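Local coordinates for putative riboflavin biosynthesis protein (PDB 3KY8) that probably acts as a reductase of riboflavin biosynthesis, working on 5-amino-6-(5-phosphoribosylamino)uracil, at residues I119-L122 with N123-F127. Numbering follows the deposited sequence.
Sequences IADL and NAKGF
Leu122 O receives the amide of Phe127, N to O 2.9 Å, with the donor standing 38° out of the carbonyl plane; a weak bond from Lys125 N reaches the same oxygen. The 6-to-1 bond from Phe127 N, together with the 5-to-2 bond from Gly126 N to Asn123 O and the positive phi of Gly126, makes a Schellman motif that closes the helix. As the chain doubles back, the CB atoms of Leu122 and Phe127 pack together at 4.0 Å. Asn123 adds a side-chain bond to the turn: its ND2 donates to Phe127 O at 2.8 Å, the acceptor only 6° out of the amide plane. With CG beside its own backbone N (chi1 -69°), the amide lies alongside Ile119, whose CG2 comes within 3.5 Å of Asn123 OD1. Replaced by alanine, this position would lose the amide, and Phe127 O is likely to be left without this donor, with the turn at Phe127 freer to shift. On the exposed flank Lys125, extended beyond CG, runs back over the last turn so that NZ meets Asp121 OD2 on its syn side at 3.2 Å, a salt bridge. Further out, the Phe127 ring makes an edge-to-face contact with Phe91 of strand 90-93, while Ile119 rests on Leu146 and Asn123 on Met20. The cap thus ends helix 115-124 and turns the chain into strand 129-133, inside the mixed sheet.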
loop_
_atom_site.group_PDB
_atom_site.type_symbol
_atom_site.label_atom_id
_atom_site.label_comp_id
_atom_site.label_asym_id
_atom_site.label_seq_id
_atom_site.Cartn_x
_atom_site.Cartn_y
_atom_site.Cartn_z
ATOM N N ILE A 119 14.508 23.241 3.207
ATOM C CA ILE A 119 13.865 23.027 4.501
ATOM C C ILE A 119 14.506 23.897 5.573
ATOM O O ILE A 119 13.797 24.485 6.379
ATOM C CB ILE A 119 13.833 21.510 4.949
ATOM C CG1 ILE A 119 13.024 20.656 3.960
ATOM C CG2 ILE A 119 13.202 21.345 6.342
ATOM C CD1 ILE A 119 13.372 19.178 4.070
ATOM N N ALA A 120 15.832 23.984 5.592
ATOM C CA ALA A 120 16.512 24.805 6.601
ATOM C C ALA A 120 16.040 26.240 6.481
ATOM O O ALA A 120 15.816 26.933 7.479
ATOM C CB ALA A 120 18.048 24.722 6.450
ATOM N N ASP A 121 15.897 26.684 5.241
ATOM C CA ASP A 121 15.498 28.037 4.975
ATOM C C ASP A 121 14.060 28.333 5.389
ATOM O O ASP A 121 13.831 29.340 6.050
ATOM C CB ASP A 121 15.691 28.371 3.515
ATOM C CG ASP A 121 15.521 29.839 3.261
ATOM O OD1 ASP A 121 16.367 30.601 3.768
ATOM O OD2 ASP A 121 14.523 30.224 2.595
ATOM N N LEU A 122 13.106 27.485 4.988
ATOM C CA LEU A 122 11.725 27.618 5.465
ATOM C C LEU A 122 11.618 27.581 7.005
ATOM O O LEU A 122 10.907 28.410 7.616
ATOM C CB LEU A 122 10.803 26.540 4.840
ATOM C CG LEU A 122 10.657 26.494 3.303
ATOM C CD1 LEU A 122 9.916 25.274 2.768
ATOM C CD2 LEU A 122 10.052 27.759 2.756
ATOM N N ASN A 123 12.289 26.618 7.645
ATOM C CA ASN A 123 12.250 26.495 9.109
ATOM C C ASN A 123 12.764 27.769 9.790
ATOM O O ASN A 123 12.177 28.223 10.799
ATOM C CB ASN A 123 13.105 25.322 9.616
ATOM C CG ASN A 123 12.547 23.918 9.260
ATOM O OD1 ASN A 123 13.260 22.928 9.477
ATOM N ND2 ASN A 123 11.312 23.822 8.720
ATOM N N ALA A 124 13.851 28.339 9.241
ATOM C CA ALA A 124 14.455 29.563 9.786
ATOM C C ALA A 124 13.479 30.729 9.732
ATOM O O ALA A 124 13.495 31.614 10.610
ATOM C CB ALA A 124 15.756 29.933 9.055
ATOM N N LYS A 125 12.623 30.717 8.716
ATOM C CA LYS A 125 11.583 31.738 8.566
ATOM C C LYS A 125 10.304 31.447 9.328
ATOM O O LYS A 125 9.379 32.211 9.237
ATOM C CB LYS A 125 11.251 31.919 7.100
ATOM C CG LYS A 125 12.394 32.550 6.310
ATOM C CD LYS A 125 12.068 32.490 4.833
ATOM C CE LYS A 125 13.129 33.113 3.954
ATOM N NZ LYS A 125 12.771 32.878 2.515
ATOM N N GLY A 126 10.253 30.333 10.062
ATOM C CA GLY A 126 9.114 29.991 10.889
ATOM C C GLY A 126 8.106 29.046 10.281
ATOM O O GLY A 126 7.049 28.851 10.849
ATOM N N PHE A 127 8.432 28.468 9.133
ATOM C CA PHE A 127 7.628 27.431 8.494
ATOM C C PHE A 127 8.245 26.084 8.895
ATOM O O PHE A 127 9.090 25.528 8.218
ATOM C CB PHE A 127 7.603 27.625 6.961
ATOM C CG PHE A 127 7.039 28.953 6.525
ATOM C CD1 PHE A 127 5.657 29.165 6.484
ATOM C CD2 PHE A 127 7.880 30.003 6.184
ATOM C CE1 PHE A 127 5.138 30.399 6.095
ATOM C CE2 PHE A 127 7.371 31.215 5.770
ATOM C CZ PHE A 127 5.994 31.416 5.731
#